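Local coordinates for protein glycoside Hydrolase (Bacteroides uniformis, PDB 5T99) that probably hydrolyses galactosidic bonds of agarose-derived sugars as a family 2 glycoside hydrolase, and binds the sugar mimic d-galacto-isofagomine in its pocket, at residues S197-Q202 against F288-I293; N258-G261 against Y266-K269; I627-Y632 against G686-K691. All coordinates share one frame; numbering follows the deposited sequence.

Contact 1: residues S197-Q202 against F288-I293; sequences SKAVVQ and FGIRKI. With EDO (1,2-ethanediol), chain J.
A199 and I290 mark the nearest approach of the two backbones, their CA atoms 7.4 Å apart, a separation at which main chains meet through side chains and not by strand pairing. Residues 198-202 are strand, joined on one flank to strand 180-194 and on the other to strand 245-255, whereas 288-293 leaves the end of strand 279-288 as an irregular linker toward the barrel. I290 is the shared partner. With CG1 beside the backbone N (chi1 -56°), CG2 is left anti to it and meets A199 CB at 3.5 Å. Its other branch is extended and carries CD1 to 4.3 Å from V201 CG2. That same methyl of V201 approaches the F288 ring obliquely, reaching CE1 at 4.2 Å from the opposite direction. Beyond this apolar patch, G289 N donates a nearly straight bond (165°) to O2 of an ethanediol, 3.1 Å away, probably from the crystallisation liquor. The patch lies where strand 198-209 meets the end of strand 279-288 and its linker, in what is probably the immunoglobulin-like sandwich of family 2 enzymes. With four buried residues touching through carbon alone, cohesion here probably rests on dispersion and the exclusion of water.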
loop_
_atom_site.group_PDB
_atom_site.type_symbol
_atom_site.label_atom_id
_atom_site.label_comp_id
_atom_site.label_asym_id
_atom_site.label_seq_id
_atom_site.Cartn_x
_atom_site.Cartn_y
_atom_site.Cartn_z
ATOM N N SER A 197 31.846 2.074 -8.727
ATOM C CA SER A 197 32.558 2.989 -9.629
ATOM C C SER A 197 31.726 3.466 -10.792
ATOM O O SER A 197 31.908 4.593 -11.262
ATOM C CB SER A 197 33.790 2.296 -10.226
ATOM O OG SER A 197 34.690 2.016 -9.191
ATOM N N LYS A 198 30.860 2.592 -11.301
ATOM C CA LYS A 198 30.125 2.877 -12.513
ATOM C C LYS A 198 28.823 2.088 -12.613
ATOM O O LYS A 198 28.813 0.870 -12.415
ATOM C CB LYS A 198 31.002 2.567 -13.732
ATOM C CG LYS A 198 30.269 2.734 -15.059
ATOM C CD LYS A 198 31.207 2.748 -16.245
ATOM C CE LYS A 198 31.808 1.390 -16.496
ATOM N NZ LYS A 198 32.133 1.261 -17.933
ATOM N N ALA A 199 27.743 2.794 -12.949
ATOM C CA ALA A 199 26.506 2.175 -13.391
ATOM C C ALA A 199 26.277 2.580 -14.831
ATOM O O ALA A 199 26.727 3.645 -15.267
ATOM C CB ALA A 199 25.343 2.634 -12.534
ATOM N N VAL A 200 25.586 1.714 -15.570
ATOM C CA VAL A 200 25.170 2.002 -16.931
ATOM C C VAL A 200 23.660 2.082 -16.909
ATOM O O VAL A 200 23.004 1.166 -16.413
ATOM C CB VAL A 200 25.628 0.905 -17.910
ATOM C CG1 VAL A 200 25.126 1.187 -19.325
ATOM C CG2 VAL A 200 27.140 0.799 -17.904
ATOM N N VAL A 201 23.123 3.196 -17.414
ATOM C CA VAL A 201 21.687 3.431 -17.502
ATOM C C VAL A 201 21.283 3.261 -18.957
ATOM O O VAL A 201 21.731 4.012 -19.813
ATOM C CB VAL A 201 21.329 4.851 -17.046
ATOM C CG1 VAL A 201 19.846 5.125 -17.254
ATOM C CG2 VAL A 201 21.717 5.064 -15.582
ATOM N N GLN A 202 20.445 2.266 -19.223
ATOM C CA GLN A 202 19.975 1.953 -20.558
ATOM C C GLN A 202 18.546 2.461 -20.659
ATOM O O GLN A 202 17.753 2.262 -19.741
ATOM C CB GLN A 202 20.050 0.431 -20.788
ATOM C CG GLN A 202 19.489 -0.064 -22.120
ATOM C CD GLN A 202 19.532 -1.577 -22.252
ATOM O OE1 GLN A 202 18.497 -2.246 -22.363
ATOM N NE2 GLN A 202 20.721 -2.122 -22.253
ATOM N N PHE A 288 13.549 7.138 -11.538
ATOM C CA PHE A 288 14.227 5.841 -11.513
ATOM C C PHE A 288 15.337 5.796 -10.478
ATOM O O PHE A 288 15.791 6.836 -10.003
ATOM C CB PHE A 288 14.767 5.471 -12.904
ATOM C CG PHE A 288 16.028 6.206 -13.296
ATOM C CD1 PHE A 288 17.277 5.675 -13.009
ATOM C CD2 PHE A 288 15.963 7.429 -13.956
ATOM C CE1 PHE A 288 18.439 6.350 -13.359
ATOM C CE2 PHE A 288 17.121 8.107 -14.313
ATOM C CZ PHE A 288 18.360 7.564 -14.023
ATOM N N GLY A 289 15.753 4.575 -10.142
ATOM C CA GLY A 289 16.855 4.325 -9.236
ATOM C C GLY A 289 17.886 3.392 -9.843
ATOM O O GLY A 289 17.631 2.732 -10.862
ATOM N N ILE A 290 19.049 3.344 -9.196
ATOM C CA ILE A 290 20.174 2.546 -9.646
ATOM C C ILE A 290 20.483 1.465 -8.608
ATOM O O ILE A 290 21.094 1.725 -7.563
ATOM C CB ILE A 290 21.412 3.428 -9.924
ATOM C CG1 ILE A 290 21.053 4.526 -10.938
ATOM C CG2 ILE A 290 22.578 2.580 -10.420
ATOM C CD1 ILE A 290 22.212 5.415 -11.375
ATOM N N ARG A 291 20.046 0.250 -8.910
ATOM C CA ARG A 291 20.317 -0.913 -8.075
ATOM C C ARG A 291 20.274 -2.145 -8.952
ATOM O O ARG A 291 19.567 -2.158 -9.964
ATOM C CB ARG A 291 19.325 -1.013 -6.888
ATOM C CG ARG A 291 18.021 -1.793 -7.101
ATOM C CD ARG A 291 17.063 -1.054 -7.998
ATOM N NE ARG A 291 15.844 -1.821 -8.293
ATOM C CZ ARG A 291 15.679 -2.674 -9.317
ATOM N NH1 ARG A 291 14.504 -3.271 -9.478
ATOM N NH2 ARG A 291 16.663 -2.944 -10.183
ATOM N N LYS A 292 21.051 -3.152 -8.566
ATOM C CA LYS A 292 21.011 -4.460 -9.208
ATOM C C LYS A 292 20.286 -5.455 -8.303
ATOM O O LYS A 292 20.323 -5.345 -7.061
ATOM C CB LYS A 292 22.410 -4.984 -9.582
ATOM C CG LYS A 292 23.377 -5.219 -8.428
ATOM C CD LYS A 292 24.772 -5.556 -8.950
ATOM C CE LYS A 292 25.815 -5.674 -7.842
ATOM N NZ LYS A 292 27.172 -5.224 -8.266
ATOM N N ILE A 293 19.593 -6.392 -8.943
ATOM C CA ILE A 293 18.943 -7.488 -8.240
ATOM C C ILE A 293 19.312 -8.799 -8.901
ATOM O O ILE A 293 19.608 -8.862 -10.085
ATOM C CB ILE A 293 17.406 -7.334 -8.144
ATOM C CG1 ILE A 293 16.764 -7.149 -9.525
ATOM C CG2 ILE A 293 17.050 -6.189 -7.201
ATOM C CD1 ILE A 293 15.306 -7.540 -9.565
HETATM C C1 EDO J . 14.746 -0.052 -12.939
HETATM O O1 EDO J . 13.907 -0.313 -14.093
HETATM C C2 EDO J . 15.215 1.406 -12.861
HETATM O O2 EDO J . 14.715 2.092 -11.694
#

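Contact 2: residues N258-G261 against Y266-K269; sequences NIWG and YMYK
Over the face of the Y266 ring rests N258 CB, 3.4 Å from the ring centroid and only 15° off the normal, a well-formed CH-pi contact that carries much of this pairing. Farther along the same face, N258 OD1 lies 3.1 Å from Y266 CZ. Y266 reaches this place because its CG is anti to the backbone N (chi1 -169°), which brings one face of the ring against the asparagine. Y268 grips the asparagine by its main chain instead, for N258 N gives its proton to Y268 OH at 3.0 Å in an almost straight bond (169°). The two tyrosines also support each other, CE2 of Y266 standing over the centre of the Y268 ring. At W260, M267 SD comes to 3.7 Å from CD1 in an oblique Met-aromatic contact, while Y266 O lies in the indole plane at its edge. One water knits the two backbones together, donating to both N258 O and Y266 O at 2.7 Å each. In the next shell, Y266 OH accepts a bond from A226 N, and W260 NE1 donates to D361 O. Were Y266 cut back to an alanine, N258 CB would probably lose its aromatic floor, the Y268 ring its cover and A226 N its acceptor, leaving a gap in which the asparagine amide could turn. The loop thus lies between strands 245-255 and 268-276, its tyrosine tied to the loop after strand 215-224 and its tryptophan to helix 354-363, while Y268 enters the sheet beside strand 279-288.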
loop_
_atom_site.group_PDB
_atom_site.type_symbol
_atom_site.label_atom_id
_atom_site.label_comp_id
_atom_site.label_asym_id
_atom_site.label_seq_id
_atom_site.Cartn_x
_atom_site.Cartn_y
_atom_site.Cartn_z
ATOM N N ASN A 258 24.994 7.226 -7.195
ATOM C CA ASN A 258 24.273 7.114 -5.934
ATOM C C ASN A 258 23.378 5.883 -6.056
ATOM O O ASN A 258 22.409 5.879 -6.819
ATOM C CB ASN A 258 23.436 8.359 -5.663
ATOM C CG ASN A 258 24.269 9.627 -5.560
ATOM O OD1 ASN A 258 24.012 10.614 -6.254
ATOM N ND2 ASN A 258 25.260 9.612 -4.695
ATOM N N ILE A 259 23.745 4.831 -5.327
ATOM C CA ILE A 259 23.084 3.529 -5.429
ATOM C C ILE A 259 21.784 3.585 -4.635
ATOM O O ILE A 259 21.795 3.987 -3.469
ATOM C CB ILE A 259 23.972 2.396 -4.849
ATOM C CG1 ILE A 259 25.327 2.302 -5.573
ATOM C CG2 ILE A 259 23.252 1.054 -4.876
ATOM C CD1 ILE A 259 25.260 1.860 -7.010
ATOM N N TRP A 260 20.675 3.195 -5.266
ATOM C CA TRP A 260 19.397 3.026 -4.561
ATOM C C TRP A 260 19.530 1.787 -3.690
ATOM O O TRP A 260 19.877 0.697 -4.185
ATOM C CB TRP A 260 18.221 2.880 -5.533
ATOM C CG TRP A 260 16.840 2.757 -4.889
ATOM C CD1 TRP A 260 15.926 3.764 -4.710
ATOM C CD2 TRP A 260 16.215 1.561 -4.388
ATOM N NE1 TRP A 260 14.788 3.273 -4.122
ATOM C CE2 TRP A 260 14.938 1.931 -3.902
ATOM C CE3 TRP A 260 16.615 0.222 -4.291
ATOM C CZ2 TRP A 260 14.052 1.011 -3.325
ATOM C CZ3 TRP A 260 15.739 -0.700 -3.716
ATOM C CH2 TRP A 260 14.463 -0.296 -3.240
ATOM N N GLY A 261 19.299 1.973 -2.393
ATOM C CA GLY A 261 19.327 0.886 -1.410
ATOM C C GLY A 261 18.339 1.171 -0.294
ATOM O O GLY A 261 17.757 2.243 -0.248
ATOM N N TYR A 266 18.130 6.503 -2.871
ATOM C CA TYR A 266 18.413 7.642 -3.701
ATOM C C TYR A 266 17.737 7.487 -5.071
ATOM O O TYR A 266 17.886 6.459 -5.722
ATOM C CB TYR A 266 19.924 7.789 -3.858
ATOM C CG TYR A 266 20.333 9.089 -4.487
ATOM C CD1 TYR A 266 20.811 10.143 -3.700
ATOM C CD2 TYR A 266 20.246 9.272 -5.876
ATOM C CE1 TYR A 266 21.207 11.340 -4.274
ATOM C CE2 TYR A 266 20.637 10.459 -6.468
ATOM C CZ TYR A 266 21.116 11.497 -5.665
ATOM O OH TYR A 266 21.493 12.684 -6.261
ATOM N N MET A 267 17.026 8.533 -5.489
ATOM C CA MET A 267 16.264 8.553 -6.724
ATOM C C MET A 267 16.844 9.579 -7.672
ATOM O O MET A 267 17.228 10.670 -7.254
ATOM C CB MET A 267 14.812 8.945 -6.432
ATOM C CG MET A 267 14.030 7.903 -5.633
ATOM S SD MET A 267 13.921 6.335 -6.506
ATOM C CE MET A 267 12.792 6.758 -7.832
ATOM N N TYR A 268 16.900 9.212 -8.944
ATOM C CA TYR A 268 17.259 10.123 -10.023
ATOM C C TYR A 268 15.977 10.465 -10.745
ATOM O O TYR A 268 14.977 9.778 -10.595
ATOM C CB TYR A 268 18.246 9.458 -10.998
ATOM C CG TYR A 268 19.668 9.360 -10.501
ATOM C CD1 TYR A 268 20.585 10.375 -10.748
ATOM C CD2 TYR A 268 20.097 8.258 -9.781
ATOM C CE1 TYR A 268 21.901 10.293 -10.298
ATOM C CE2 TYR A 268 21.411 8.157 -9.316
ATOM C CZ TYR A 268 22.316 9.172 -9.585
ATOM O OH TYR A 268 23.611 9.073 -9.140
ATOM N N LYS A 269 16.028 11.533 -11.528
ATOM C CA LYS A 269 14.942 11.946 -12.413
ATOM C C LYS A 269 15.456 12.038 -13.861
ATOM O O LYS A 269 16.466 12.697 -14.125
ATOM C CB LYS A 269 14.387 13.291 -11.955
ATOM C CG LYS A 269 13.211 13.823 -12.768
ATOM C CD LYS A 269 12.681 15.146 -12.210
ATOM C CE LYS A 269 11.853 14.932 -10.944
ATOM N NZ LYS A 269 11.384 16.228 -10.358
HETATM O O HOH W 1 19.795 5.395 -7.369
#

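Contact 3: residues I627-Y632 against G686-K691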
loop_
_atom_site.group_PDB
_atom_site.type_symbol
_atom_site.label_atom_id
_atom_site.label_comp_id
_atom_site.label_asym_id
_atom_site.label_seq_id
_atom_site.Cartn_x
_atom_site.Cartn_y
_atom_site.Cartn_z
ATOM N N ILE A 627 -2.565 -12.890 36.225
ATOM C CA ILE A 627 -2.403 -12.235 34.933
ATOM C C ILE A 627 -1.163 -12.810 34.246
ATOM O O ILE A 627 -0.053 -12.697 34.789
ATOM C CB ILE A 627 -2.241 -10.708 35.097
ATOM C CG1 ILE A 627 -3.350 -10.120 36.001
ATOM C CG2 ILE A 627 -2.219 -10.011 33.737
ATOM C CD1 ILE A 627 -4.768 -10.375 35.538
ATOM N N PRO A 628 -1.340 -13.464 33.073
ATOM C CA PRO A 628 -0.149 -13.828 32.297
ATOM C C PRO A 628 0.447 -12.558 31.700
ATOM O O PRO A 628 -0.269 -11.807 31.035
ATOM C CB PRO A 628 -0.691 -14.766 31.200
ATOM C CG PRO A 628 -2.116 -15.029 31.537
ATOM C CD PRO A 628 -2.581 -13.910 32.409
ATOM N N VAL A 629 1.719 -12.297 31.980
ATOM C CA VAL A 629 2.367 -11.072 31.511
ATOM C C VAL A 629 3.449 -11.465 30.526
ATOM O O VAL A 629 4.347 -12.236 30.856
ATOM C CB VAL A 629 2.938 -10.225 32.678
ATOM C CG1 VAL A 629 3.872 -9.123 32.177
ATOM C CG2 VAL A 629 1.796 -9.608 33.472
ATOM N N TYR A 630 3.335 -10.928 29.314
ATOM C CA TYR A 630 4.245 -11.204 28.208
ATOM C C TYR A 630 5.093 -9.961 27.942
ATOM O O TYR A 630 4.603 -8.826 28.031
ATOM C CB TYR A 630 3.435 -11.588 26.970
ATOM C CG TYR A 630 2.843 -13.000 26.957
ATOM C CD1 TYR A 630 2.115 -13.444 25.852
ATOM C CD2 TYR A 630 3.028 -13.905 28.017
ATOM C CE1 TYR A 630 1.568 -14.724 25.807
ATOM C CE2 TYR A 630 2.502 -15.186 27.968
ATOM C CZ TYR A 630 1.768 -15.589 26.865
ATOM O OH TYR A 630 1.236 -16.850 26.826
ATOM N N VAL A 631 6.375 -10.179 27.671
ATOM C CA VAL A 631 7.277 -9.099 27.287
ATOM C C VAL A 631 7.954 -9.476 25.981
ATOM O O VAL A 631 8.472 -10.590 25.844
ATOM C CB VAL A 631 8.334 -8.804 28.376
ATOM C CG1 VAL A 631 9.448 -7.893 27.849
ATOM C CG2 VAL A 631 7.670 -8.177 29.596
ATOM N N TYR A 632 7.932 -8.533 25.033
ATOM C CA TYR A 632 8.638 -8.669 23.757
ATOM C C TYR A 632 9.822 -7.699 23.736
ATOM O O TYR A 632 9.649 -6.501 23.934
ATOM C CB TYR A 632 7.686 -8.401 22.578
ATOM C CG TYR A 632 6.377 -9.191 22.597
ATOM C CD1 TYR A 632 6.319 -10.501 23.083
ATOM C CD2 TYR A 632 5.196 -8.630 22.100
ATOM C CE1 TYR A 632 5.130 -11.210 23.096
ATOM C CE2 TYR A 632 4.000 -9.340 22.105
ATOM C CZ TYR A 632 3.977 -10.627 22.605
ATOM O OH TYR A 632 2.802 -11.334 22.615
ATOM N N GLY A 686 -1.432 -0.908 40.997
ATOM C CA GLY A 686 -0.316 0.048 41.064
ATOM C C GLY A 686 0.462 0.083 39.759
ATOM O O GLY A 686 -0.134 0.277 38.692
ATOM N N GLU A 687 1.783 -0.113 39.832
ATOM C CA GLU A 687 2.639 -0.019 38.646
ATOM C C GLU A 687 3.564 -1.218 38.391
ATOM O O GLU A 687 4.295 -1.670 39.272
ATOM C CB GLU A 687 3.407 1.309 38.623
ATOM C CG GLU A 687 4.627 1.457 39.523
ATOM C CD GLU A 687 5.255 2.852 39.411
ATOM O OE1 GLU A 687 4.702 3.731 38.697
ATOM O OE2 GLU A 687 6.312 3.078 40.037
ATOM N N LEU A 688 3.505 -1.702 37.151
ATOM C CA LEU A 688 4.253 -2.849 36.682
ATOM C C LEU A 688 5.331 -2.361 35.699
ATOM O O LEU A 688 5.009 -1.814 34.634
ATOM C CB LEU A 688 3.278 -3.813 35.995
ATOM C CG LEU A 688 3.773 -5.183 35.545
ATOM C CD1 LEU A 688 4.307 -5.972 36.724
ATOM C CD2 LEU A 688 2.642 -5.933 34.859
ATOM N N THR A 689 6.599 -2.545 36.057
ATOM C CA THR A 689 7.710 -2.017 35.274
ATOM C C THR A 689 8.596 -3.145 34.732
ATOM O O THR A 689 8.941 -4.071 35.456
ATOM C CB THR A 689 8.544 -1.031 36.117
ATOM O OG1 THR A 689 7.719 0.072 36.510
ATOM C CG2 THR A 689 9.736 -0.504 35.333
ATOM N N VAL A 690 8.954 -3.049 33.452
ATOM C CA VAL A 690 9.835 -4.025 32.804
ATOM C C VAL A 690 11.138 -3.341 32.425
ATOM O O VAL A 690 11.128 -2.233 31.895
ATOM C CB VAL A 690 9.198 -4.713 31.565
ATOM C CG1 VAL A 690 8.802 -3.725 30.470
ATOM C CG2 VAL A 690 10.149 -5.763 31.012
ATOM N N LYS A 691 12.247 -4.016 32.711
ATOM C CA LYS A 691 13.567 -3.521 32.391
ATOM C C LYS A 691 14.267 -4.535 31.507
ATOM O O LYS A 691 14.359 -5.702 31.873
ATOM C CB LYS A 691 14.362 -3.296 33.670
ATOM C CG LYS A 691 13.838 -2.137 34.500
ATOM C CD LYS A 691 14.719 -1.854 35.709
ATOM C CE LYS A 691 14.040 -0.860 36.635
ATOM N NZ LYS A 691 14.861 -0.590 37.833
#
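Across the interior of a β-sandwich, V631 meets V690, one step along from V629 and L688. Strand 626-633 is the middle strand of a three-stranded antiparallel sheet, and strand 687-693 is an inner strand of the four-stranded sheet opposite; together they illustrate how two layers are joined by every second residue. Both strands run in the same general sense here and draw together along their length, the CA separation falling from 9.9 Å between V629 and L688 to 7.9 Å between V631 and V690. The wider gap is spanned by the longer leucine. L688 has CG anti to the backbone N (chi1 -173°), which sends CD2 out across the gap to meet V629 CG2 tip to tip at 4.0 Å. Where the backbones are closer, two valines meet, and they slide past each other in opposite directions. V690 presents a single methyl, CG2, which is anti to its backbone N and is received between both branches of V631. All four residues are buried, and neither pair offers a polar atom from its side chains. L640, on strand 637-642, touches V629, L688 and V690, so the same interior continues to the neighbouring strand; V613 likewise meets V631 and V690 from the edge strand 613-616. On the outer side, E687 makes a salt bridge to R706. The contact joins the two layers of this sandwich, which falls within the DUF4982 region. Its closest approach is methyl to methyl: V690 CG2 stands 3.7 Å from V631 CG2 and 3.9 Å from V631 CG1.

Followed from the N terminus, the chain first enters contact 1 at 197-202 and returns to close it at 288-293, enclosing a largely β-stranded loop. Contact 2 is nested inside that loop as a short connection with four residues between its segments. The two meet directly: I290 O and W260 N, like F288 O and Y268 N, lie 2.8 Å apart as probable hydrogen bonds, so the loop of contact 2 is joined to the linker that runs on into strand 293-296 of the barrel sheet. Contact 3 opens only after both have closed and crosses neither. Its centre lies about 49 Å from that of contact 1, and it joins the sheets of a separate, later sandwich.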